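Local coordinates for protein monovalent Na+/H+ antiporter subunit A (Dietzia sp. DQ12-45-1b, PDB 7D3U) that probably exchanges sodium ions for protons across the cell membrane as the large antiporter-like subunit of the multisubunit Mrp complex, at residues 588-594 and 702-708; 604-609 and 635-639. All blocks are in the same frame, centred on the assembly; numbering follows the deposited sequence.

Both contacts lie far from the centre of the chain, on the same side of it; 702-708 falls in the MbhE-related sequence and interaction 2 in the MbhD-related one. Interaction 1 joins the loop after helix 571-587 to the loop after helix 682-701; 107 residues, 78 of them helical, lie between its two segments. Interaction 2 falls within that interval and packs helix 603-617 on helix 622-642, neighbours in sequence. Their centres are 23 Å apart and their nearest atoms about 10 Å apart, so the two do not touch. Subunit C borders both; subunit D adjoins interaction 1 and subunit F interaction 2. Dodecyl-beta-D-maltoside molecules touch Ala702 in the first and Ile604 in the second.

Interaction 1 (588-594 and 702-708); sequences VRPEPEV and AMTGRRE
Residues 588-594 leave helix 571-587 as an extended, proline-rich chain (psi from 115° to 163°), while 702-708 turn irregularly about Gly705, centre of an inverse gamma turn. The CA atoms come nearest at Pro590-Ala702 (5.3 Å) and Glu593-Arg706 (4.7 Å). One backbone hydrogen bond links them, Val594 N to Gly705 O (3.0 Å, 155°); Glu593 CA gives the same oxygen a CA-H...O contact at 3.3 Å. Among apolar contacts, Val588 (chi1 t) CG2 meets Met703 CE at 3.6 Å, and Pro590 CB lies 4.0 Å from Ala702 CB; at the other end Val594 (chi1 t) packs CG2 4.0 Å from Arg706 C and CG1 3.3 Å from Glu708 OE2. Arg706 (m, m, t) inserts its guanidinium between Pro590 CB and Glu593 CD on opposite faces; Arg706 NH1 is 2.6 Å from Glu591 O, and NH2 hydrogen-bonds Trp701 O. Glu593 OE1, 4.2 Å from Arg706 NH1, lies well out of the guanidinium plane, so no N-H points at it. A proline-rich loop and an inverse gamma turn thus join the ends of two predicted transmembrane helices.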
ATOM      1  N   VAL B 588      25.956 -14.426  -9.167  1.00 78.48           N
ATOM      2  CA  VAL B 588      27.004 -13.926  -8.287  1.00 78.48           C
ATOM      3  C   VAL B 588      28.260 -14.769  -8.447  1.00 78.48           C
ATOM      4  O   VAL B 588      28.209 -16.003  -8.380  1.00 78.48           O
ATOM      5  CB  VAL B 588      26.536 -13.921  -6.824  1.00 78.48           C
ATOM      6  CG1 VAL B 588      27.629 -13.381  -5.924  1.00 78.48           C
ATOM      7  CG2 VAL B 588      25.281 -13.095  -6.679  1.00 78.48           C
ATOM      8  N   ARG B 589      29.390 -14.099  -8.658  1.00 84.36           N
ATOM      9  CA  ARG B 589      30.709 -14.713  -8.593  1.00 84.36           C
ATOM     10  C   ARG B 589      31.470 -14.054  -7.452  1.00 84.36           C
ATOM     11  O   ARG B 589      31.749 -12.844  -7.521  1.00 84.36           O
ATOM     12  CB  ARG B 589      31.468 -14.551  -9.910  1.00 84.36           C
ATOM     13  CG  ARG B 589      30.953 -15.427 -11.038  1.00 84.36           C
ATOM     14  CD  ARG B 589      31.523 -16.834 -10.949  1.00 84.36           C
ATOM     15  NE  ARG B 589      32.814 -16.951 -11.620  1.00 84.36           N
ATOM     16  CZ  ARG B 589      33.988 -16.829 -11.010  1.00 84.36           C
ATOM     17  NH1 ARG B 589      34.040 -16.586  -9.708  1.00 84.36           N
ATOM     18  NH2 ARG B 589      35.113 -16.951 -11.701  1.00 84.36           N
ATOM     19  N   PRO B 590      31.822 -14.779  -6.397  1.00 83.61           N
ATOM     20  CA  PRO B 590      32.412 -14.133  -5.223  1.00 83.61           C
ATOM     21  C   PRO B 590      33.897 -13.861  -5.389  1.00 83.61           C
ATOM     22  O   PRO B 590      34.630 -14.611  -6.036  1.00 83.61           O
ATOM     23  CB  PRO B 590      32.163 -15.153  -4.108  1.00 83.61           C
ATOM     24  CG  PRO B 590      32.187 -16.462  -4.812  1.00 83.61           C
ATOM     25  CD  PRO B 590      31.629 -16.224  -6.194  1.00 83.61           C
ATOM     26  N   GLU B 591      34.331 -12.761  -4.784  1.00 85.52           N
ATOM     27  CA  GLU B 591      35.735 -12.392  -4.754  1.00 85.52           C
ATOM     28  C   GLU B 591      36.472 -13.212  -3.700  1.00 85.52           C
ATOM     29  O   GLU B 591      35.848 -13.823  -2.830  1.00 85.52           O
ATOM     30  CB  GLU B 591      35.872 -10.901  -4.463  1.00 85.52           C
ATOM     31  CG  GLU B 591      35.558 -10.009  -5.650  1.00 85.52           C
ATOM     32  CD  GLU B 591      35.830  -8.546  -5.368  1.00 85.52           C
ATOM     33  OE1 GLU B 591      35.129  -7.962  -4.515  1.00 85.52           O
ATOM     34  OE2 GLU B 591      36.747  -7.977  -5.997  1.00 85.52           O
ATOM     35  N   PRO B 592      37.804 -13.265  -3.769  1.00 87.15           N
ATOM     36  CA  PRO B 592      38.556 -13.990  -2.738  1.00 87.15           C
ATOM     37  C   PRO B 592      38.338 -13.385  -1.359  1.00 87.15           C
ATOM     38  O   PRO B 592      38.194 -12.171  -1.201  1.00 87.15           O
ATOM     39  CB  PRO B 592      40.012 -13.845  -3.191  1.00 87.15           C
ATOM     40  CG  PRO B 592      39.924 -13.619  -4.658  1.00 87.15           C
ATOM     41  CD  PRO B 592      38.674 -12.820  -4.870  1.00 87.15           C
ATOM     42  N   GLU B 593      38.320 -14.256  -0.355  1.00 85.73           N
ATOM     43  CA  GLU B 593      38.030 -13.844   1.007  1.00 85.73           C
ATOM     44  C   GLU B 593      39.197 -13.052   1.593  1.00 85.73           C
ATOM     45  O   GLU B 593      40.355 -13.213   1.199  1.00 85.73           O
ATOM     46  CB  GLU B 593      37.733 -15.068   1.874  1.00 85.73           C
ATOM     47  CG  GLU B 593      36.682 -14.842   2.943  1.00 85.73           C
ATOM     48  CD  GLU B 593      35.812 -16.063   3.158  1.00 85.73           C
ATOM     49  OE1 GLU B 593      36.150 -17.137   2.618  1.00 85.73           O
ATOM     50  OE2 GLU B 593      34.786 -15.952   3.858  1.00 85.73           O
ATOM     51  N   VAL B 594      38.875 -12.188   2.550  1.00 84.00           N
ATOM     52  CA  VAL B 594      39.861 -11.384   3.260  1.00 84.00           C
ATOM     53  C   VAL B 594      39.987 -11.941   4.669  1.00 84.00           C
ATOM     54  O   VAL B 594      39.017 -11.930   5.436  1.00 84.00           O
ATOM     55  CB  VAL B 594      39.472  -9.899   3.286  1.00 84.00           C
ATOM     56  CG1 VAL B 594      40.295  -9.155   4.320  1.00 84.00           C
ATOM     57  CG2 VAL B 594      39.658  -9.281   1.914  1.00 84.00           C
ATOM     58  N   ALA B 702      28.699 -15.330   0.217  1.00 75.27           N
ATOM     59  CA  ALA B 702      29.353 -14.876  -0.999  1.00 75.27           C
ATOM     60  C   ALA B 702      29.343 -13.364  -1.160  1.00 75.27           C
ATOM     61  O   ALA B 702      29.622 -12.871  -2.257  1.00 75.27           O
ATOM     62  CB  ALA B 702      28.701 -15.529  -2.218  1.00 75.27           C
ATOM     63  N   MET B 703      29.024 -12.610  -0.106  1.00 75.29           N
ATOM     64  CA  MET B 703      28.895 -11.166  -0.261  1.00 75.29           C
ATOM     65  C   MET B 703      29.451 -10.343   0.896  1.00 75.29           C
ATOM     66  O   MET B 703      29.319  -9.114   0.868  1.00 75.29           O
ATOM     67  CB  MET B 703      27.425 -10.790  -0.468  1.00 75.29           C
ATOM     68  CG  MET B 703      26.888 -11.091  -1.850  1.00 75.29           C
ATOM     69  SD  MET B 703      25.251 -10.390  -2.096  1.00 75.29           S
ATOM     70  CE  MET B 703      24.810 -11.127  -3.663  1.00 75.29           C
ATOM     71  N   THR B 704      30.064 -10.953   1.908  1.00 77.38           N
ATOM     72  CA  THR B 704      30.424 -10.202   3.107  1.00 77.38           C
ATOM     73  C   THR B 704      31.926 -10.093   3.329  1.00 77.38           C
ATOM     74  O   THR B 704      32.444  -8.978   3.436  1.00 77.38           O
ATOM     75  CB  THR B 704      29.747 -10.830   4.329  1.00 77.38           C
ATOM     76  OG1 THR B 704      30.282 -12.140   4.554  1.00 77.38           O
ATOM     77  CG2 THR B 704      28.243 -10.907   4.119  1.00 77.38           C
ATOM     78  N   GLY B 705      32.646 -11.207   3.407  1.00 79.83           N
ATOM     79  CA  GLY B 705      34.052 -11.139   3.757  1.00 79.83           C
ATOM     80  C   GLY B 705      34.973 -11.005   2.566  1.00 79.83           C
ATOM     81  O   GLY B 705      35.931 -11.773   2.433  1.00 79.83           O
ATOM     82  N   ARG B 706      34.710 -10.034   1.695  1.00 79.43           N
ATOM     83  CA  ARG B 706      35.450  -9.904   0.451  1.00 79.43           C
ATOM     84  C   ARG B 706      36.117  -8.548   0.270  1.00 79.43           C
ATOM     85  O   ARG B 706      36.732  -8.316  -0.777  1.00 79.43           O
ATOM     86  CB  ARG B 706      34.525 -10.180  -0.741  1.00 79.43           C
ATOM     87  CG  ARG B 706      33.534 -11.308  -0.504  1.00 79.43           C
ATOM     88  CD  ARG B 706      34.240 -12.642  -0.342  1.00 79.43           C
ATOM     89  NE  ARG B 706      33.306 -13.762  -0.325  1.00 79.43           N
ATOM     90  CZ  ARG B 706      33.641 -15.017  -0.602  1.00 79.43           C
ATOM     91  NH1 ARG B 706      34.892 -15.314  -0.919  1.00 79.43           N
ATOM     92  NH2 ARG B 706      32.728 -15.973  -0.562  1.00 79.43           N
ATOM     93  N   ARG B 707      36.018  -7.649   1.244  1.00 78.23           N
ATOM     94  CA  ARG B 707      36.638  -6.337   1.156  1.00 78.23           C
ATOM     95  C   ARG B 707      37.354  -6.025   2.461  1.00 78.23           C
ATOM     96  O   ARG B 707      36.987  -6.529   3.525  1.00 78.23           O
ATOM     97  CB  ARG B 707      35.609  -5.248   0.846  1.00 78.23           C
ATOM     98  CG  ARG B 707      34.585  -5.042   1.938  1.00 78.23           C
ATOM     99  CD  ARG B 707      33.576  -3.987   1.540  1.00 78.23           C
ATOM    100  NE  ARG B 707      32.591  -3.756   2.590  1.00 78.23           N
ATOM    101  CZ  ARG B 707      32.742  -2.888   3.582  1.00 78.23           C
ATOM    102  NH1 ARG B 707      31.783  -2.746   4.486  1.00 78.23           N
ATOM    103  NH2 ARG B 707      33.852  -2.171   3.681  1.00 78.23           N
ATOM    104  N   GLU B 708      38.388  -5.189   2.367  1.00 81.35           N
ATOM    105  CA  GLU B 708      39.238  -4.891   3.513  1.00 81.35           C
ATOM    106  C   GLU B 708      38.465  -4.202   4.629  1.00 81.35           C
ATOM    107  O   GLU B 708      38.279  -4.773   5.708  1.00 81.35           O
ATOM    108  CB  GLU B 708      40.417  -4.017   3.080  1.00 81.35           C
ATOM    109  CG  GLU B 708      41.497  -4.762   2.318  1.00 81.35           C
ATOM    110  CD  GLU B 708      42.514  -5.411   3.235  1.00 81.35           C
ATOM    111  OE1 GLU B 708      43.561  -4.785   3.499  1.00 81.35           O
ATOM    112  OE2 GLU B 708      42.266  -6.546   3.690  1.00 81.35           O
TER

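Interaction 2 (604-609 and 635-639); sequences IVVVLL and AMALW
Helices 603-617 and 622-642 run nearly antiparallel through these segments, their local axes 9.6 Å apart and crossing at -158°, with the nearest CA pair Leu609-Ala635 at 5.7 Å. At the start, Ile604 CD1 only grazes Leu638 CD2 (4.5 Å). Val605 (chi1 p) points toward the other helix: its CG2 is 3.6 Å from Ala635 O and makes a CH-pi contact with Trp639, 4.0 Å from the centroid of the five-membered ring and 20° off its normal, while Val605 CB meets Leu638 CD2 (chi t, p) at 4.0 Å. Trp639 has chi1 -122°, between wells, and chi2 136°, which lays an indole face against Val605 CG2. The pair forms an antiparallel helical hairpin in the MbhD-related region, both helices predicted to span the membrane. Val606 CG2 then reaches Trp639 CZ2 at 3.7 Å; subunit C packs on Val606 and subunit F on Leu608. One turn after Val605, Leu609 (t, p) sets CD1 3.8 Å from Ala635 CB and 4.2 Å from Met636 CG, and its CD2 sits at the indole edge, 3.8 Å from Trp639 CD1.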
ATOM      1  N   ILE B 604      30.443 -23.314  18.357  1.00 81.83           N
ATOM      2  CA  ILE B 604      29.648 -23.595  19.549  1.00 81.83           C
ATOM      3  C   ILE B 604      28.407 -22.711  19.587  1.00 81.83           C
ATOM      4  O   ILE B 604      27.298 -23.187  19.866  1.00 81.83           O
ATOM      5  CB  ILE B 604      30.514 -23.456  20.816  1.00 81.83           C
ATOM      6  CG1 ILE B 604      31.078 -22.040  20.973  1.00 81.83           C
ATOM      7  CG2 ILE B 604      31.650 -24.458  20.788  1.00 81.83           C
ATOM      8  CD1 ILE B 604      30.307 -21.161  21.934  1.00 81.83           C
ATOM      9  N   VAL B 605      28.551 -21.424  19.265  1.00 77.05           N
ATOM     10  CA  VAL B 605      27.380 -20.557  19.255  1.00 77.05           C
ATOM     11  C   VAL B 605      26.520 -20.849  18.035  1.00 77.05           C
ATOM     12  O   VAL B 605      25.291 -20.731  18.094  1.00 77.05           O
ATOM     13  CB  VAL B 605      27.791 -19.074  19.335  1.00 77.05           C
ATOM     14  CG1 VAL B 605      28.820 -18.738  18.282  1.00 77.05           C
ATOM     15  CG2 VAL B 605      26.578 -18.172  19.202  1.00 77.05           C
ATOM     16  N   VAL B 606      27.128 -21.276  16.925  1.00 75.52           N
ATOM     17  CA  VAL B 606      26.328 -21.708  15.781  1.00 75.52           C
ATOM     18  C   VAL B 606      25.474 -22.914  16.149  1.00 75.52           C
ATOM     19  O   VAL B 606      24.290 -22.986  15.799  1.00 75.52           O
ATOM     20  CB  VAL B 606      27.236 -22.001  14.573  1.00 75.52           C
ATOM     21  CG1 VAL B 606      26.558 -22.966  13.619  1.00 75.52           C
ATOM     22  CG2 VAL B 606      27.579 -20.713  13.860  1.00 75.52           C
ATOM     23  N   VAL B 607      26.051 -23.872  16.880  1.00 74.18           N
ATOM     24  CA  VAL B 607      25.307 -25.060  17.282  1.00 74.18           C
ATOM     25  C   VAL B 607      24.202 -24.691  18.260  1.00 74.18           C
ATOM     26  O   VAL B 607      23.077 -25.196  18.162  1.00 74.18           O
ATOM     27  CB  VAL B 607      26.264 -26.110  17.876  1.00 74.18           C
ATOM     28  CG1 VAL B 607      25.523 -27.037  18.824  1.00 74.18           C
ATOM     29  CG2 VAL B 607      26.927 -26.903  16.767  1.00 74.18           C
ATOM     30  N   LEU B 608      24.496 -23.807  19.214  1.00 74.45           N
ATOM     31  CA  LEU B 608      23.465 -23.390  20.157  1.00 74.45           C
ATOM     32  C   LEU B 608      22.328 -22.661  19.453  1.00 74.45           C
ATOM     33  O   LEU B 608      21.154 -22.861  19.783  1.00 74.45           O
ATOM     34  CB  LEU B 608      24.073 -22.516  21.250  1.00 74.45           C
ATOM     35  CG  LEU B 608      24.834 -23.312  22.308  1.00 74.45           C
ATOM     36  CD1 LEU B 608      25.458 -22.383  23.318  1.00 74.45           C
ATOM     37  CD2 LEU B 608      23.904 -24.297  22.987  1.00 74.45           C
ATOM     38  N   LEU B 609      22.650 -21.835  18.455  1.00 72.66           N
ATOM     39  CA  LEU B 609      21.608 -21.125  17.723  1.00 72.66           C
ATOM     40  C   LEU B 609      20.775 -22.082  16.882  1.00 72.66           C
ATOM     41  O   LEU B 609      19.548 -21.948  16.814  1.00 72.66           O
ATOM     42  CB  LEU B 609      22.229 -20.044  16.843  1.00 72.66           C
ATOM     43  CG  LEU B 609      21.246 -19.060  16.216  1.00 72.66           C
ATOM     44  CD1 LEU B 609      20.447 -18.358  17.294  1.00 72.66           C
ATOM     45  CD2 LEU B 609      21.986 -18.056  15.359  1.00 72.66           C
ATOM     46  N   ALA B 635      21.541 -16.546  22.490  1.00 73.08           N
ATOM     47  CA  ALA B 635      22.534 -17.009  21.531  1.00 73.08           C
ATOM     48  C   ALA B 635      22.910 -15.913  20.547  1.00 73.08           C
ATOM     49  O   ALA B 635      24.070 -15.816  20.143  1.00 73.08           O
ATOM     50  CB  ALA B 635      22.019 -18.238  20.786  1.00 73.08           C
ATOM     51  N   MET B 636      21.956 -15.060  20.171  1.00 73.93           N
ATOM     52  CA  MET B 636      22.276 -13.942  19.293  1.00 73.93           C
ATOM     53  C   MET B 636      23.082 -12.877  20.021  1.00 73.93           C
ATOM     54  O   MET B 636      23.926 -12.215  19.410  1.00 73.93           O
ATOM     55  CB  MET B 636      20.997 -13.342  18.720  1.00 73.93           C
ATOM     56  CG  MET B 636      20.339 -14.207  17.669  1.00 73.93           C
ATOM     57  SD  MET B 636      21.127 -14.009  16.068  1.00 73.93           S
ATOM     58  CE  MET B 636      20.913 -12.252  15.831  1.00 73.93           C
ATOM     59  N   ALA B 637      22.843 -12.696  21.319  1.00 72.69           N
ATOM     60  CA  ALA B 637      23.690 -11.796  22.094  1.00 72.69           C
ATOM     61  C   ALA B 637      25.114 -12.328  22.180  1.00 72.69           C
ATOM     62  O   ALA B 637      26.079 -11.569  22.029  1.00 72.69           O
ATOM     63  CB  ALA B 637      23.106 -11.596  23.488  1.00 72.69           C
ATOM     64  N   LEU B 638      25.264 -13.631  22.424  1.00 72.85           N
ATOM     65  CA  LEU B 638      26.587 -14.245  22.399  1.00 72.85           C
ATOM     66  C   LEU B 638      27.228 -14.122  21.021  1.00 72.85           C
ATOM     67  O   LEU B 638      28.446 -13.950  20.915  1.00 72.85           O
ATOM     68  CB  LEU B 638      26.486 -15.712  22.814  1.00 72.85           C
ATOM     69  CG  LEU B 638      27.748 -16.567  22.733  1.00 72.85           C
ATOM     70  CD1 LEU B 638      28.857 -15.958  23.564  1.00 72.85           C
ATOM     71  CD2 LEU B 638      27.453 -17.981  23.190  1.00 72.85           C
ATOM     72  N   TRP B 639      26.421 -14.201  19.964  1.00 72.16           N
ATOM     73  CA  TRP B 639      26.923 -14.001  18.610  1.00 72.16           C
ATOM     74  C   TRP B 639      27.470 -12.592  18.435  1.00 72.16           C
ATOM     75  O   TRP B 639      28.603 -12.403  17.977  1.00 72.16           O
ATOM     76  CB  TRP B 639      25.801 -14.264  17.606  1.00 72.16           C
ATOM     77  CG  TRP B 639      26.082 -15.328  16.596  1.00 72.16           C
ATOM     78  CD1 TRP B 639      25.230 -16.312  16.196  1.00 72.16           C
ATOM     79  CD2 TRP B 639      27.279 -15.499  15.828  1.00 72.16           C
ATOM     80  NE1 TRP B 639      25.824 -17.096  15.243  1.00 72.16           N
ATOM     81  CE2 TRP B 639      27.082 -16.618  14.998  1.00 72.16           C
ATOM     82  CE3 TRP B 639      28.500 -14.822  15.767  1.00 72.16           C
ATOM     83  CZ2 TRP B 639      28.057 -17.074  14.122  1.00 72.16           C
ATOM     84  CZ3 TRP B 639      29.463 -15.276  14.897  1.00 72.16           C
ATOM     85  CH2 TRP B 639      29.236 -16.389  14.084  1.00 72.16           C
TER